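Local coordinates for tail spike protein (Acinetobacter phage vB_AbaP_AS12, PDB 6EU4), which probably recognises and degrades the capsular polysaccharide of its Acinetobacter host as the trimeric receptor-binding spike of the phage tail, at residues Gln110-Ile114 / Val131-Ser135; Ile139-Glu144 / Ser194-Leu198; Lys151-Leu157 / Asp172-Val178; Ser223-Thr229 / Glu244-Ser249; Arg491-Gly495 / Ala529-Asn535. One frame throughout, in Å; residues are numbered along the deposited sequence. Where two conformers were deposited one is given.

How the interactions relate
Interactions 1 to 4 crowd into the start of one parallel beta-helix, while interaction 5 lies far away in a sheet that follows it. Interaction 1 sets the end helix on the first rungs; its strand 131-133 hydrogen-bonds along interaction 3 (Val131 O to Val178 N and Tyr133 N to Val178 O, both 3.0 Å), and Leu113 CD2 meets Ile139 CD1 of interaction 2 at 3.5 Å. Interactions 2 and 4, centres about 10 Å apart, are successive layers joined by Leu198 N to Leu225 O at 2.8 Å, and both touch the third subunit. Interaction 5 has its centre about 55 to 69 Å from the other centres. No carbohydrate is bound to mark a receptor site.

Interaction 1. Residues Gln110-Ile114 / Val131-Ser135; sequences QKVLI and VYYNS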
# COMPACT_ATOMS: atom_id res chain seq x y z
N GLN A 110 18.24 -21.61 29.05
CA GLN A 110 18.18 -20.32 29.72
C GLN A 110 19.56 -19.70 29.84
O GLN A 110 19.74 -18.50 29.63
CB GLN A 110 17.52 -20.47 31.09
CG GLN A 110 17.16 -19.15 31.72
CD GLN A 110 16.23 -18.34 30.84
OE1 GLN A 110 15.04 -18.67 30.70
NE2 GLN A 110 16.77 -17.32 30.19
N LYS A 111 20.57 -20.52 30.18
CA LYS A 111 21.93 -20.01 30.30
C LYS A 111 22.42 -19.39 29.00
O LYS A 111 23.06 -18.33 29.03
CB LYS A 111 22.87 -21.13 30.74
CG LYS A 111 22.72 -21.52 32.21
CD LYS A 111 23.56 -22.70 32.55
CE LYS A 111 23.38 -23.06 34.02
NZ LYS A 111 24.13 -24.28 34.38
N VAL A 112 22.16 -20.02 27.86
CA VAL A 112 22.72 -19.45 26.63
C VAL A 112 21.91 -18.23 26.20
O VAL A 112 22.48 -17.29 25.62
CB VAL A 112 22.83 -20.47 25.48
CG1 VAL A 112 23.74 -21.64 25.88
CG2 VAL A 112 21.49 -20.96 25.01
N LEU A 113 20.61 -18.18 26.51
CA LEU A 113 19.81 -17.02 26.11
C LEU A 113 20.24 -15.73 26.80
O LEU A 113 20.01 -14.64 26.26
CB LEU A 113 18.33 -17.27 26.39
CG LEU A 113 17.68 -18.34 25.52
CD1 LEU A 113 16.20 -18.44 25.82
CD2 LEU A 113 17.91 -18.08 24.04
N ILE A 114 20.86 -15.82 27.97
CA ILE A 114 21.30 -14.61 28.67
C ILE A 114 22.83 -14.49 28.69
O ILE A 114 23.37 -13.72 29.47
CB ILE A 114 20.73 -14.54 30.10
CG1 ILE A 114 21.20 -15.73 30.94
CG2 ILE A 114 19.23 -14.48 30.01
CD1 ILE A 114 20.84 -15.61 32.43
N VAL A 131 11.24 -20.26 28.93
CA VAL A 131 12.57 -19.67 28.85
C VAL A 131 12.39 -18.23 28.42
O VAL A 131 11.48 -17.92 27.64
CB VAL A 131 13.50 -20.44 27.90
CG1 VAL A 131 13.73 -21.86 28.45
CG2 VAL A 131 12.95 -20.50 26.46
N TYR A 132 13.21 -17.34 28.96
CA TYR A 132 13.07 -15.93 28.70
C TYR A 132 14.31 -15.36 28.02
O TYR A 132 15.41 -15.92 28.09
CB TYR A 132 12.77 -15.16 30.00
CG TYR A 132 13.92 -15.10 30.98
CD1 TYR A 132 14.91 -14.13 30.87
CD2 TYR A 132 14.01 -16.02 32.02
CE1 TYR A 132 15.97 -14.09 31.78
CE2 TYR A 132 15.06 -15.98 32.92
CZ TYR A 132 16.03 -15.01 32.79
OH TYR A 132 17.07 -14.97 33.67
N TYR A 133 14.10 -14.25 27.33
CA TYR A 133 15.18 -13.48 26.77
C TYR A 133 14.96 -12.02 27.15
O TYR A 133 13.84 -11.61 27.43
CB TYR A 133 15.27 -13.66 25.25
CG TYR A 133 14.02 -13.23 24.47
CD1 TYR A 133 12.91 -14.06 24.38
CD2 TYR A 133 13.98 -12.01 23.80
CE1 TYR A 133 11.79 -13.67 23.67
CE2 TYR A 133 12.85 -11.62 23.08
CZ TYR A 133 11.76 -12.45 23.02
OH TYR A 133 10.64 -12.08 22.30
N ASN A 134 16.05 -11.24 27.14
CA ASN A 134 15.99 -9.84 27.54
C ASN A 134 16.18 -8.98 26.32
O ASN A 134 15.21 -8.77 25.56
CB ASN A 134 17.03 -9.54 28.64
CG ASN A 134 16.87 -10.41 29.87
OD1 ASN A 134 17.84 -11.02 30.34
ND2 ASN A 134 15.66 -10.45 30.43
N SER A 135 17.36 -8.42 26.08
CA SER A 135 17.58 -7.48 24.99
C SER A 135 18.87 -7.82 24.27
O SER A 135 19.73 -8.55 24.79
CB SER A 135 17.62 -6.04 25.53
OG SER A 135 16.32 -5.68 25.97
O HOH W 1 18.59 -12.27 26.42
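Val131 opens the strand with its side chain directed at helix 106-113: its CG2 packs against Leu113 CD1 at 3.9 Å, and its CA lies 3.2 Å from Gln110 OE1. At Tyr132 the helix supplies what a neighbouring strand would. The carboxamide of Gln110 accepts from Tyr132 N through OE1 (2.9 Å) and donates from NE2 to Tyr132 O (2.9 Å), so one side chain, with chi1 t and chi2 p, occupies both backbone polar groups of one residue. The Tyr132 ring, at chi1 p, folds back with one face over Gln110 CD, and its CE1 meets Ile114 CG2 at 3.7 Å, Ile114 being the first residue beyond the helix. Tyr133 turns its ring away, toward Met177 in the interior, and its OH hydrogen-bonds to Tyr221 OH. Asn134 returns to the contact through water 1, which accepts from Asn134 N (2.8 Å) and donates to Leu113 O (2.8 Å); Asn134 ND2 hydrogen-bonds to Ile180 O. The other edge of strand 131-133 bonds in parallel to strand 175-179, so Gln110 closes an edge that begins a stack of rungs. A short helix laid over the end of the stack is the N-terminal cap typical of parallel beta-helices.

Interaction 2. Residues Ile139-Glu144 / Ser194-Leu198; sequences IEGTGE and SGFTL
Residues 139-141 run extended and parallel to Ser194, with Glu140 opposite Ser194 (CA-CA 5.0 Å), both side chains on one sheet face. Ser194 N donates to Ile139 O (2.8 Å), and Gly141 N to Ser194 O (2.9 Å). Water 2 bridges Ile139 O (3.2 Å) and Ser194 OG (2.6 Å). On its other side the Glu140 backbone bonds to Val119 and Leu121, and its O also takes Arg120 NH1. Both chains then bend, with CA-CA distances of 4.4 Å (Gly143-Gly195) and 4.2 Å (Glu144-Phe196), before residues 196-198 run extended again. Gly195 is left-handed (phi/psi 84/42), and its carbonyl turns to Gly143 N, a weak bond of 3.1 Å. Glycine is needed: a CB on Gly141 would strike Gly195 O, one on Gly195 would strike Gly141 O, and Gly143 has phi/psi 158/160. Phe196 (chi1 p) swings its ring back, CE2 lying 3.8 Å from Ile139 CG2. The backbone of Gly195 bonds to Lys222 and that of Phe196 to Leu225. Side-chain ends pair outside the segments: Glu140 with Lys118 of its own chain and of the third subunit (salt bridges), Glu144 OE1 with His192 and Asn190 of the third subunit, Thr197 OG1 with Gln199 and Leu225 O. Thr142 O takes Thr138 OG1 of the third subunit. Stacked rungs bending together, with Glu140 and Glu144 bonded to the third subunit, typify a trimeric tailspike beta-helix.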
# COMPACT_ATOMS: atom_id res chain seq x y z
N ILE A 139 18.80 -15.07 18.09
CA ILE A 139 18.55 -16.50 18.17
C ILE A 139 18.21 -16.96 16.75
O ILE A 139 17.29 -16.40 16.14
CB ILE A 139 17.39 -16.84 19.12
CG1 ILE A 139 17.59 -16.21 20.49
CG2 ILE A 139 17.23 -18.36 19.22
CD1 ILE A 139 16.38 -16.31 21.40
N GLU A 140 18.94 -17.94 16.23
CA GLU A 140 18.81 -18.36 14.84
C GLU A 140 18.74 -19.89 14.77
O GLU A 140 19.70 -20.57 15.15
CB GLU A 140 19.98 -17.85 14.00
CG GLU A 140 19.94 -18.29 12.52
CD GLU A 140 21.21 -17.91 11.75
OE1 GLU A 140 21.95 -17.02 12.21
OE2 GLU A 140 21.44 -18.49 10.67
N GLY A 141 17.62 -20.42 14.28
CA GLY A 141 17.55 -21.79 13.84
C GLY A 141 17.63 -21.86 12.32
O GLY A 141 17.73 -20.84 11.63
N THR A 142 17.60 -23.08 11.78
CA THR A 142 17.62 -23.24 10.32
C THR A 142 16.24 -23.44 9.72
O THR A 142 16.13 -23.55 8.48
CB THR A 142 18.52 -24.41 9.90
OG1 THR A 142 18.05 -25.63 10.50
CG2 THR A 142 19.97 -24.15 10.27
N GLY A 143 15.19 -23.47 10.53
CA GLY A 143 13.86 -23.61 10.01
C GLY A 143 12.91 -24.15 11.06
O GLY A 143 13.32 -24.78 12.05
N GLU A 144 11.62 -23.91 10.82
CA GLU A 144 10.56 -24.11 11.79
C GLU A 144 10.09 -25.56 11.91
O GLU A 144 9.36 -25.87 12.84
CB GLU A 144 9.37 -23.22 11.43
CG GLU A 144 9.71 -21.73 11.26
CD GLU A 144 9.93 -21.30 9.79
OE1 GLU A 144 10.80 -21.91 9.11
OE2 GLU A 144 9.22 -20.36 9.34
N SER A 194 14.99 -15.71 14.67
CA SER A 194 14.57 -16.25 13.38
C SER A 194 14.71 -17.76 13.30
O SER A 194 15.69 -18.33 13.80
CB SER A 194 15.37 -15.64 12.22
OG SER A 194 16.75 -15.89 12.36
N GLY A 195 13.75 -18.39 12.63
CA GLY A 195 13.95 -19.73 12.10
C GLY A 195 13.72 -20.87 13.06
O GLY A 195 14.51 -21.83 13.08
N PHE A 196 12.66 -20.80 13.87
CA PHE A 196 12.40 -21.88 14.81
C PHE A 196 10.94 -21.89 15.21
O PHE A 196 10.17 -20.98 14.88
CB PHE A 196 13.31 -21.80 16.04
CG PHE A 196 13.18 -20.52 16.83
CD1 PHE A 196 12.23 -20.41 17.81
CD2 PHE A 196 14.04 -19.45 16.60
CE1 PHE A 196 12.12 -19.25 18.56
CE2 PHE A 196 13.94 -18.30 17.33
CZ PHE A 196 12.98 -18.19 18.32
N THR A 197 10.55 -22.95 15.92
CA THR A 197 9.18 -23.13 16.36
C THR A 197 9.10 -23.16 17.88
O THR A 197 10.06 -23.51 18.57
CB THR A 197 8.60 -24.43 15.76
OG1 THR A 197 7.23 -24.57 16.14
CG2 THR A 197 9.38 -25.66 16.26
N LEU A 198 7.93 -22.76 18.39
CA LEU A 198 7.59 -22.80 19.81
C LEU A 198 6.29 -23.58 19.89
O LEU A 198 5.26 -23.13 19.36
CB LEU A 198 7.38 -21.40 20.39
CG LEU A 198 8.54 -20.42 20.27
CD1 LEU A 198 8.10 -19.01 20.67
CD2 LEU A 198 9.67 -20.89 21.15
O HOH W 2 18.09 -14.27 13.84

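Interaction 3. Residues Lys151-Leu157 / Asp172-Val178; sequences KTTNNTL and DVDAIMV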
# COMPACT_ATOMS: atom_id res chain seq x y z
N LYS A 151 7.48 -27.36 24.88
CA LYS A 151 7.18 -27.25 26.29
C LYS A 151 6.26 -28.38 26.72
O LYS A 151 5.23 -28.62 26.08
CB LYS A 151 6.53 -25.90 26.59
CG LYS A 151 6.24 -25.74 28.06
CD LYS A 151 6.49 -24.35 28.52
CE LYS A 151 6.34 -24.23 30.02
NZ LYS A 151 4.95 -23.99 30.39
N THR A 152 6.61 -29.06 27.81
CA THR A 152 5.97 -30.31 28.21
C THR A 152 5.06 -30.18 29.42
O THR A 152 4.50 -31.19 29.88
CB THR A 152 7.03 -31.37 28.53
OG1 THR A 152 7.77 -30.96 29.68
CG2 THR A 152 7.98 -31.55 27.35
N THR A 153 4.94 -28.99 29.98
CA THR A 153 4.14 -28.75 31.18
C THR A 153 3.42 -27.42 31.03
O THR A 153 3.66 -26.66 30.08
CB THR A 153 5.01 -28.64 32.44
OG1 THR A 153 5.68 -27.36 32.40
CG2 THR A 153 6.02 -29.77 32.55
N ASN A 154 2.59 -27.11 32.02
CA ASN A 154 2.00 -25.78 32.16
C ASN A 154 2.73 -24.94 33.20
O ASN A 154 2.16 -23.95 33.68
CB ASN A 154 0.52 -25.91 32.50
CG ASN A 154 -0.26 -26.69 31.45
OD1 ASN A 154 -0.76 -27.79 31.72
ND2 ASN A 154 -0.32 -26.15 30.24
N ASN A 155 3.96 -25.30 33.55
CA ASN A 155 4.68 -24.58 34.59
C ASN A 155 5.06 -23.19 34.11
O ASN A 155 5.18 -22.92 32.91
CB ASN A 155 5.94 -25.34 35.00
CG ASN A 155 5.64 -26.64 35.69
OD1 ASN A 155 4.52 -26.89 36.13
ND2 ASN A 155 6.64 -27.50 35.76
N THR A 156 5.27 -22.30 35.08
CA THR A 156 5.61 -20.91 34.81
C THR A 156 7.03 -20.59 35.28
O THR A 156 7.70 -21.39 35.95
CB THR A 156 4.64 -19.95 35.52
OG1 THR A 156 4.88 -19.97 36.94
CG2 THR A 156 3.18 -20.34 35.26
N LEU A 157 7.48 -19.38 34.95
CA LEU A 157 8.64 -18.83 35.62
C LEU A 157 8.30 -18.56 37.09
O LEU A 157 7.14 -18.56 37.50
CB LEU A 157 9.09 -17.53 34.94
CG LEU A 157 9.58 -17.65 33.49
CD1 LEU A 157 9.73 -16.27 32.86
CD2 LEU A 157 10.89 -18.40 33.47
N ASP A 172 5.12 -14.47 35.38
CA ASP A 172 4.99 -15.88 35.77
C ASP A 172 3.70 -16.47 35.19
O ASP A 172 2.77 -16.87 35.91
CB ASP A 172 5.03 -16.02 37.28
CG ASP A 172 6.38 -15.57 37.90
OD1 ASP A 172 7.35 -15.31 37.14
OD2 ASP A 172 6.47 -15.50 39.15
N VAL A 173 3.66 -16.51 33.86
CA VAL A 173 2.54 -17.05 33.11
C VAL A 173 2.95 -18.36 32.46
O VAL A 173 4.14 -18.68 32.32
CB VAL A 173 2.04 -16.06 32.03
CG1 VAL A 173 1.67 -14.73 32.64
CG2 VAL A 173 3.09 -15.84 30.97
N ASP A 174 1.94 -19.13 32.04
CA ASP A 174 2.18 -20.37 31.30
C ASP A 174 2.42 -19.99 29.84
O ASP A 174 1.48 -19.74 29.09
CB ASP A 174 1.01 -21.32 31.42
CG ASP A 174 1.23 -22.62 30.64
OD1 ASP A 174 2.38 -22.88 30.25
OD2 ASP A 174 0.25 -23.36 30.43
N ALA A 175 3.70 -19.96 29.45
CA ALA A 175 4.15 -19.60 28.12
C ALA A 175 5.35 -20.46 27.77
O ALA A 175 5.95 -21.08 28.65
CB ALA A 175 4.51 -18.12 28.03
N ILE A 176 5.70 -20.51 26.49
CA ILE A 176 6.89 -21.25 26.06
C ILE A 176 8.12 -20.37 26.14
O ILE A 176 9.15 -20.77 26.68
CB ILE A 176 6.70 -21.82 24.64
CG1 ILE A 176 5.43 -22.66 24.57
CG2 ILE A 176 7.91 -22.66 24.25
CD1 ILE A 176 5.07 -23.10 23.17
N MSE A 177 8.00 -19.17 25.60
CA MSE A 177 9.06 -18.18 25.62
C MSE A 177 8.49 -16.83 26.10
O MSE A 177 7.35 -16.49 25.79
CB MSE A 177 9.70 -18.06 24.21
CG MSE A 177 11.02 -17.41 24.17
SE MSE A 177 11.75 -17.63 22.34
CE MSE A 177 13.57 -17.47 22.85
N VAL A 178 9.29 -16.10 26.88
CA VAL A 178 8.86 -14.85 27.50
C VAL A 178 9.92 -13.78 27.24
O VAL A 178 11.11 -14.03 27.49
CB VAL A 178 8.65 -15.01 29.02
CG1 VAL A 178 8.16 -13.70 29.66
CG2 VAL A 178 7.68 -16.16 29.29
O HOH W 3 6.46 -17.57 33.03
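A buried lysine ammonium holds together the loop after strand 148-151 and the chain entering and forming strand 175-179. Lys151 NZ forms a salt bridge to Asp174 OD1 (2.8 Å) and also donates to the carbonyls of its own loop, Asn155 O at 2.7 Å and Thr153 O at 3.0 Å, so residues 153-155 are wrapped around the charge. Its aliphatic part lies along residues 175-176, with CD 3.3 Å from Ala175 O and CB 4.0 Å from Ile176 CG1. Asp174, with chi1 t, uses both oxygens: OD2 accepts from Asn154 ND2 (2.9 Å), which also reaches Thr206 O, while OD1 has Tyr200 OH as a further partner. Thr153 shapes the loop as an ST turn, its OG1 accepting from Asn155 N at 2.9 Å, and ties it to Ser128 O. Both segments lie on the flank of the parallel beta-helix: residues 151-157 leave strand 148-151, and residues 172-178 lead into strand 175-179, turning a corner at Ile176 and Met177, the latter a selenomethionine. Farther along, a water and van der Waals contacts take over. Water 3 accepts from Leu157 N (2.8 Å) and donates to Val173 O (2.7 Å). Thr156 CG2 packs 3.4 Å from Val173 C, and Thr156 OG1 donates to Leu157 O at 2.7 Å. Leu157 CD1 meets Val178 CG2 at 4.1 Å, whereas the Asp172 carboxylate is taken up by the backbone nitrogens of Leu159 and Gly160.

Interaction 4. Residues Ser223-Thr229 / Glu244-Ser249; sequences SILTKNT and ERVQAS
Strands 224-227 and 247-249 run parallel at 4°, axes 4.8 Å apart. Ser223 pairs in register with Arg245, and the match continues to Lys227 with Ser249. Backbone hydrogen bonds alternate along the seam: Ser223 N to Glu244 O (2.8 Å), Gln247 N to Ile224 O (2.9 Å), Thr226 N to Gln247 O (2.9 Å) and Ser249 N to Thr226 O (2.8 Å). A side-chain-to-backbone bond runs from Thr229 OG1 to Ser249 O (3.0 Å). CA-H...O contacts intervene (Val246 CA to Ile224 O, 3.3 Å). Side chains at matching positions lie side by side: Leu225 (chi1 t, chi2 p) puts CD1 3.3 Å from Gln247 CD on one face, while Thr226 and Ala248 share the other, Thr226 OG1 lying 3.8 Å from Ala248 CB, buried without a polar partner. Water 4 accepts from Arg245 NH2 (2.9 Å) and touches Ser223 OG weakly; Arg245 NE donates to Gly275 O. Glu244 OE1 pairs with Lys222 of its own chain, OE2 with Lys222 and Thr242 of the third subunit. Ser223 (54/53) and Arg245 (55/45) both take left-handed helical backbone angles at matching positions on adjacent strands (CA-CA 4.7 Å), as does Gly195 in the preceding layer. Such repeated corners characterise a beta-helix.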
# COMPACT_ATOMS: atom_id res chain seq x y z
N SER A 223 10.32 -15.87 10.53
CA SER A 223 10.28 -17.31 10.35
C SER A 223 10.17 -18.03 11.69
O SER A 223 10.95 -18.93 12.02
CB SER A 223 11.48 -17.78 9.54
OG SER A 223 11.41 -17.18 8.25
N ILE A 224 9.17 -17.61 12.46
CA ILE A 224 8.87 -18.21 13.75
C ILE A 224 7.47 -18.78 13.69
O ILE A 224 6.52 -18.08 13.32
CB ILE A 224 8.99 -17.20 14.90
CG1 ILE A 224 10.45 -16.78 15.07
CG2 ILE A 224 8.46 -17.82 16.20
CD1 ILE A 224 10.62 -15.61 15.98
N LEU A 225 7.34 -20.04 14.08
CA LEU A 225 6.06 -20.73 14.11
C LEU A 225 5.70 -21.03 15.55
O LEU A 225 6.47 -21.68 16.25
CB LEU A 225 6.14 -22.05 13.35
CG LEU A 225 4.98 -23.03 13.61
CD1 LEU A 225 3.66 -22.49 13.07
CD2 LEU A 225 5.30 -24.40 13.02
N THR A 226 4.53 -20.60 16.00
CA THR A 226 3.98 -21.10 17.25
C THR A 226 2.76 -21.94 16.93
O THR A 226 1.94 -21.57 16.09
CB THR A 226 3.63 -19.97 18.24
OG1 THR A 226 2.47 -19.25 17.82
CG2 THR A 226 4.77 -19.00 18.40
N LYS A 227 2.65 -23.09 17.58
CA LYS A 227 1.50 -23.95 17.34
C LYS A 227 1.31 -24.85 18.55
O LYS A 227 2.17 -24.93 19.44
CB LYS A 227 1.64 -24.75 16.04
CG LYS A 227 2.74 -25.77 16.05
CD LYS A 227 2.76 -26.60 14.76
CE LYS A 227 1.78 -27.75 14.79
NZ LYS A 227 2.10 -28.78 13.74
N ASN A 228 0.15 -25.50 18.58
CA ASN A 228 -0.29 -26.23 19.75
C ASN A 228 -0.36 -25.30 20.96
O ASN A 228 0.09 -25.66 22.05
CB ASN A 228 0.61 -27.44 20.05
CG ASN A 228 0.49 -28.52 19.00
OD1 ASN A 228 -0.56 -28.69 18.40
ND2 ASN A 228 1.58 -29.24 18.76
N THR A 229 -0.88 -24.09 20.76
CA THR A 229 -1.06 -23.11 21.82
C THR A 229 -2.53 -22.76 21.99
O THR A 229 -3.36 -23.00 21.11
CB THR A 229 -0.31 -21.79 21.54
OG1 THR A 229 -0.93 -21.08 20.44
CG2 THR A 229 1.15 -22.05 21.26
N GLU A 244 8.13 -11.07 10.03
CA GLU A 244 8.15 -11.61 8.67
C GLU A 244 8.03 -13.11 8.75
O GLU A 244 8.82 -13.76 9.44
CB GLU A 244 9.45 -11.23 7.94
CG GLU A 244 9.47 -11.73 6.49
CD GLU A 244 10.73 -11.37 5.70
OE1 GLU A 244 11.68 -10.79 6.27
OE2 GLU A 244 10.76 -11.64 4.48
N ARG A 245 7.04 -13.67 8.06
CA ARG A 245 6.82 -15.12 8.03
C ARG A 245 6.68 -15.70 9.44
O ARG A 245 7.22 -16.77 9.75
CB ARG A 245 7.93 -15.81 7.25
CG ARG A 245 7.72 -15.64 5.73
CD ARG A 245 6.96 -16.79 5.11
NE ARG A 245 5.68 -17.00 5.77
CZ ARG A 245 5.41 -17.98 6.61
NH1 ARG A 245 4.21 -18.02 7.18
NH2 ARG A 245 6.31 -18.92 6.88
N VAL A 246 5.90 -15.01 10.27
CA VAL A 246 5.54 -15.48 11.60
C VAL A 246 4.15 -16.09 11.51
O VAL A 246 3.21 -15.46 10.99
CB VAL A 246 5.61 -14.35 12.63
CG1 VAL A 246 5.11 -14.83 13.99
CG2 VAL A 246 7.03 -13.86 12.75
N GLN A 247 4.02 -17.31 12.01
CA GLN A 247 2.76 -18.03 11.99
C GLN A 247 2.36 -18.26 13.44
O GLN A 247 3.17 -18.76 14.23
CB GLN A 247 2.88 -19.36 11.26
CG GLN A 247 1.62 -20.22 11.39
CD GLN A 247 1.70 -21.53 10.62
OE1 GLN A 247 2.65 -21.81 9.90
NE2 GLN A 247 0.67 -22.36 10.80
N ALA A 248 1.13 -17.91 13.77
CA ALA A 248 0.59 -18.16 15.10
C ALA A 248 -0.65 -19.05 14.95
O ALA A 248 -1.72 -18.60 14.52
CB ALA A 248 0.26 -16.86 15.82
N SER A 249 -0.47 -20.32 15.29
CA SER A 249 -1.54 -21.30 15.28
C SER A 249 -1.98 -21.51 16.73
O SER A 249 -1.19 -21.93 17.57
CB SER A 249 -1.09 -22.61 14.63
OG SER A 249 -0.62 -22.38 13.30
O HOH W 4 9.15 -19.30 6.91

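Interaction 5. Residues Arg491-Gly495 / Ala529-Asn535; sequences RGSLG and AGNNSYN
Arg491, Ala529 and Asn535 bury the most surface where two irregular loops meet, Gly492 facing Gly530 (CA-CA 4.5 Å) and Gly495 facing Ala529 (4.4 Å). Arg491 (chi1 m, chi2 t, chi3 p) points the edge of its guanidinium at residues 533-535: NE donates to Asn535 OD1 (2.8 Å) and NH2 to Ser533 O (3.0 Å). NH1 and NH2 also reach Gln558 O and Asp555 O, and Tyr560 adds a cation-pi contact. Asn535 (chi1 m) OD1 also accepts from Ser533 OG (2.7 Å), and ND2 donates to water 5 (3.0 Å) and Trp525 O. Water 5 donates to Arg491 O and Leu494 O, 2.7 Å each. Ala529 turns its CB into the curve of residues 492-495, 3.6 Å from both Gly492 O and Leu494 C. Gly530, extended (phi/psi 176/-179), gives a weak bond from N to Arg491 O (3.4 Å), and Gly492 CA lies 3.3 Å from Gly530 O. Residues 529-534 belong to the link between antiparallel strands 520-526 and 535-542, which Asn535 opens; residues 491-495 lead into strand 496-501. The contact lies at one end of three adjacent inner strands of the sheet that follows the beta-helix, Gly495 N reaching Ser476 of the second subunit.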
# COMPACT_ATOMS: atom_id res chain seq x y z
N ARG A 491 -40.48 10.20 -4.02
CA ARG A 491 -40.03 11.21 -3.07
C ARG A 491 -39.14 10.63 -1.98
O ARG A 491 -38.34 11.36 -1.38
CB ARG A 491 -41.26 11.88 -2.44
CG ARG A 491 -42.16 12.48 -3.53
CD ARG A 491 -43.44 12.98 -2.96
NE ARG A 491 -43.28 14.25 -2.26
CZ ARG A 491 -44.31 14.91 -1.73
NH1 ARG A 491 -45.52 14.39 -1.83
NH2 ARG A 491 -44.13 16.06 -1.11
N GLY A 492 -39.28 9.34 -1.69
CA GLY A 492 -38.44 8.68 -0.70
C GLY A 492 -37.13 8.15 -1.26
O GLY A 492 -36.13 8.07 -0.54
N SER A 493 -37.11 7.80 -2.55
CA SER A 493 -35.98 7.08 -3.12
C SER A 493 -35.06 7.96 -3.96
O SER A 493 -33.89 7.60 -4.16
CB SER A 493 -36.48 5.93 -3.99
OG SER A 493 -37.30 6.37 -5.05
N LEU A 494 -35.55 9.09 -4.46
CA LEU A 494 -34.74 9.99 -5.27
C LEU A 494 -34.95 11.43 -4.81
O LEU A 494 -36.03 11.79 -4.34
CB LEU A 494 -35.11 9.87 -6.76
CG LEU A 494 -34.90 8.52 -7.46
CD1 LEU A 494 -35.58 8.52 -8.80
CD2 LEU A 494 -33.41 8.21 -7.60
N GLY A 495 -33.89 12.23 -4.94
CA GLY A 495 -33.96 13.65 -4.64
C GLY A 495 -34.13 14.44 -5.92
O GLY A 495 -35.15 14.31 -6.62
N ALA A 529 -34.17 13.29 -0.76
CA ALA A 529 -34.86 12.01 -0.61
C ALA A 529 -35.01 11.67 0.87
O ALA A 529 -34.05 11.81 1.64
CB ALA A 529 -34.09 10.90 -1.32
N GLY A 530 -36.21 11.27 1.28
CA GLY A 530 -36.44 10.97 2.68
C GLY A 530 -37.89 10.62 2.93
O GLY A 530 -38.72 10.58 2.02
N ASN A 531 -38.20 10.36 4.21
CA ASN A 531 -39.57 10.06 4.60
C ASN A 531 -40.52 11.19 4.25
O ASN A 531 -41.67 10.95 3.88
CB ASN A 531 -39.65 9.77 6.10
CG ASN A 531 -39.04 8.44 6.46
OD1 ASN A 531 -39.00 7.52 5.64
ND2 ASN A 531 -38.57 8.32 7.70
N ASN A 532 -40.06 12.44 4.39
CA ASN A 532 -40.80 13.61 3.95
C ASN A 532 -39.87 14.54 3.20
O ASN A 532 -38.67 14.59 3.47
CB ASN A 532 -41.42 14.36 5.13
CG ASN A 532 -42.61 13.63 5.74
OD1 ASN A 532 -43.66 13.54 5.12
ND2 ASN A 532 -42.43 13.09 6.94
N SER A 533 -40.43 15.28 2.24
CA SER A 533 -39.62 16.14 1.39
C SER A 533 -40.49 17.17 0.68
O SER A 533 -41.68 16.94 0.44
CB SER A 533 -38.83 15.33 0.34
OG SER A 533 -39.68 14.47 -0.41
N TYR A 534 -39.89 18.31 0.38
CA TYR A 534 -40.40 19.22 -0.64
C TYR A 534 -40.01 18.68 -2.00
O TYR A 534 -38.90 18.18 -2.19
CB TYR A 534 -39.79 20.62 -0.48
CG TYR A 534 -40.17 21.30 0.79
CD1 TYR A 534 -41.34 22.03 0.87
CD2 TYR A 534 -39.35 21.24 1.92
CE1 TYR A 534 -41.70 22.66 2.05
CE2 TYR A 534 -39.71 21.87 3.08
CZ TYR A 534 -40.89 22.58 3.14
OH TYR A 534 -41.28 23.21 4.28
N ASN A 535 -40.92 18.81 -2.97
CA ASN A 535 -40.63 18.34 -4.32
C ASN A 535 -41.25 19.25 -5.37
O ASN A 535 -42.21 19.99 -5.12
CB ASN A 535 -41.15 16.91 -4.55
CG ASN A 535 -40.41 15.89 -3.71
OD1 ASN A 535 -40.84 15.54 -2.61
ND2 ASN A 535 -39.29 15.41 -4.21
O HOH W 5 -37.52 13.48 -2.82